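Local coordinates for protein hydrolase, isochorismatase family (Pseudomonas putida, PDB 4L08) that probably hydrolyses maleamate to maleate and ammonia, as an amidase of the isochorismatase family, at residues Val27-Gly32 and Thr142-Ser147. The protein carries 1 engineered substitution. Residues are numbered along the deposited sequence; the frame is centred on the assembly and turned at random.
Sequences VDFSYG and TGATTS. With MAE (maleic acid), chain I.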
loop_
_atom_site.group_PDB
_atom_site.type_symbol
_atom_site.label_atom_id
_atom_site.label_comp_id
_atom_site.label_asym_id
_atom_site.label_seq_id
_atom_site.Cartn_x
_atom_site.Cartn_y
_atom_site.Cartn_z
ATOM N N VAL A 27 8.142 -11.348 -5.214
ATOM C CA VAL A 27 6.760 -10.940 -5.451
ATOM C C VAL A 27 6.352 -11.044 -6.918
ATOM O O VAL A 27 6.911 -10.360 -7.781
ATOM C CB VAL A 27 6.483 -9.508 -4.933
ATOM C CG1 VAL A 27 4.990 -9.235 -4.932
ATOM C CG2 VAL A 27 7.033 -9.324 -3.523
ATOM N N ASP A 28 5.378 -11.917 -7.176
ATOM C CA ASP A 28 4.732 -12.049 -8.488
ATOM C C ASP A 28 5.684 -12.083 -9.685
ATOM O O ASP A 28 5.483 -11.370 -10.672
ATOM C CB ASP A 28 3.678 -10.949 -8.687
ATOM C CG ASP A 28 2.510 -11.062 -7.716
ATOM O OD1 ASP A 28 2.082 -12.195 -7.399
ATOM O OD2 ASP A 28 2.010 -10.006 -7.276
ATOM N N PHE A 29 6.723 -12.907 -9.588
ATOM C CA PHE A 29 7.566 -13.205 -10.740
ATOM C C PHE A 29 7.041 -14.445 -11.463
ATOM O O PHE A 29 7.800 -15.365 -11.784
ATOM C CB PHE A 29 9.031 -13.394 -10.330
ATOM C CG PHE A 29 9.869 -12.147 -10.452
ATOM C CD1 PHE A 29 9.539 -11.148 -11.363
ATOM C CD2 PHE A 29 11.014 -11.993 -9.682
ATOM C CE1 PHE A 29 10.319 -10.006 -11.479
ATOM C CE2 PHE A 29 11.800 -10.855 -9.796
ATOM C CZ PHE A 29 11.453 -9.860 -10.695
ATOM N N SER A 30 5.730 -14.468 -11.694
ATOM C CA SER A 30 5.100 -15.516 -12.483
ATOM C C SER A 30 5.121 -15.126 -13.961
ATOM O O SER A 30 5.453 -13.987 -14.300
ATOM C CB SER A 30 3.672 -15.771 -11.999
ATOM O OG SER A 30 2.893 -14.591 -12.051
ATOM N N TYR A 31 4.773 -16.070 -14.835
ATOM C CA TYR A 31 4.801 -15.832 -16.281
ATOM C C TYR A 31 3.877 -14.700 -16.723
ATOM O O TYR A 31 4.197 -13.962 -17.660
ATOM C CB TYR A 31 4.501 -17.115 -17.059
ATOM C CG TYR A 31 5.631 -18.121 -17.015
ATOM C CD1 TYR A 31 6.900 -17.799 -17.511
ATOM C CD2 TYR A 31 5.435 -19.401 -16.482
ATOM C CE1 TYR A 31 7.939 -18.717 -17.471
ATOM C CE2 TYR A 31 6.469 -20.327 -16.439
ATOM C CZ TYR A 31 7.716 -19.978 -16.932
ATOM O OH TYR A 31 8.747 -20.887 -16.890
ATOM N N GLY A 32 2.746 -14.558 -16.032
ATOM C CA GLY A 32 1.805 -13.463 -16.277
ATOM C C GLY A 32 2.421 -12.073 -16.212
ATOM O O GLY A 32 1.952 -11.156 -16.887
ATOM N N THR A 142 11.729 -8.391 -3.464
ATOM C CA THR A 142 12.065 -8.353 -4.883
ATOM C C THR A 142 10.796 -8.654 -5.674
ATOM O O THR A 142 9.846 -9.206 -5.124
ATOM C CB THR A 142 13.120 -9.426 -5.234
ATOM O OG1 THR A 142 12.614 -10.728 -4.909
ATOM C CG2 THR A 142 14.423 -9.192 -4.473
ATOM N N GLY A 143 10.771 -8.303 -6.955
ATOM C CA GLY A 143 9.675 -8.740 -7.815
ATOM C C GLY A 143 9.082 -7.737 -8.783
ATOM O O GLY A 143 9.749 -6.801 -9.221
ATOM N N ALA A 144 7.813 -7.958 -9.115
ATOM C CA ALA A 144 7.071 -7.114 -10.040
ATOM C C ALA A 144 5.603 -7.026 -9.604
ATOM O O ALA A 144 5.050 -8.005 -9.108
ATOM C CB ALA A 144 7.176 -7.668 -11.454
ATOM N N THR A 145 4.971 -5.861 -9.766
ATOM C CA THR A 145 5.619 -4.650 -10.269
ATOM C C THR A 145 5.958 -3.722 -9.111
ATOM O O THR A 145 5.307 -3.761 -8.061
ATOM C CB THR A 145 4.745 -3.906 -11.298
ATOM O OG1 THR A 145 3.542 -3.449 -10.670
ATOM C CG2 THR A 145 4.382 -4.815 -12.466
ATOM N N THR A 146 6.982 -2.895 -9.307
ATOM C CA THR A 146 7.501 -2.029 -8.247
ATOM C C THR A 146 6.493 -0.993 -7.752
ATOM O O THR A 146 6.437 -0.710 -6.554
ATOM C CB THR A 146 8.868 -1.396 -8.618
ATOM O OG1 THR A 146 8.877 0.003 -8.295
ATOM C CG2 THR A 146 9.151 -1.564 -10.087
ATOM N N SER A 147 5.691 -0.450 -8.663
ATOM C CA SER A 147 4.630 0.481 -8.282
ATOM C C SER A 147 3.348 -0.246 -7.867
ATOM O O SER A 147 2.404 0.375 -7.367
ATOM C CB SER A 147 4.347 1.488 -9.403
ATOM O OG SER A 147 3.841 0.848 -10.561
HETATM C C1 MAE I . -0.198 -4.458 -9.972
HETATM O O1 MAE I . 0.524 -4.015 -10.900
HETATM O O2 MAE I . -0.537 -3.761 -8.983
HETATM C C2 MAE I . -0.681 -5.856 -10.040
HETATM C C3 MAE I . 0.089 -6.931 -9.852
HETATM C C4 MAE I . 1.540 -6.909 -9.556
HETATM O O3 MAE I . 2.149 -5.833 -9.371
HETATM O O4 MAE I . 2.138 -8.006 -9.496
#
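Val-27 and Gly-143 pair in parallel between the neighbouring strands 22-27 and 138-144. Val-27 N donates to Thr-142 O at 2.7 Å, and Val-27 O accepts from Ala-144 N at 2.9 Å, so both backbone polar groups of the valine are satisfied by the residues flanking Gly-143. Glycine suits this place: a side chain on it would run into Val-27 O and, at its backbone angles, into the preceding carbonyl. Its bare CA also lets the Phe-29 ring lie flat against the strand, with Gly-143 CA 3.7 Å from the ring centroid in a CH-pi contact over the face. At the rim, Phe-29 CE1 meets the small methyl of Ala-144, CB, at 3.9 Å. A serine in place of Phe-29 would probably leave Gly-143 CA and the Ala-144 methyl without their apolar cover and open a gap beside the strand.

Beyond this close-packed layer the segments diverge and touch more sparingly, and this looser side meets maleate. Asp-28 CB still reaches Ala-144 O at 3.3 Å, while CG, set beside the backbone N (chi1 -65°), carries the carboxylate toward maleate; OD2 lies 3.0 Å from maleate O4 and forms a salt bridge with Lys-116. After a cis peptide, Thr-145 N gives maleate O3 a nearly straight bond (2.8 Å, 171°), and the same threonine occupies the N-cap position of helix 146-159. That helix supplies Ala-149, an engineered residue whose N also binds maleate. Strand ends presenting an aspartate and a cis peptide beside a helix N-terminus are characteristic of the isochorismatase-fold active site.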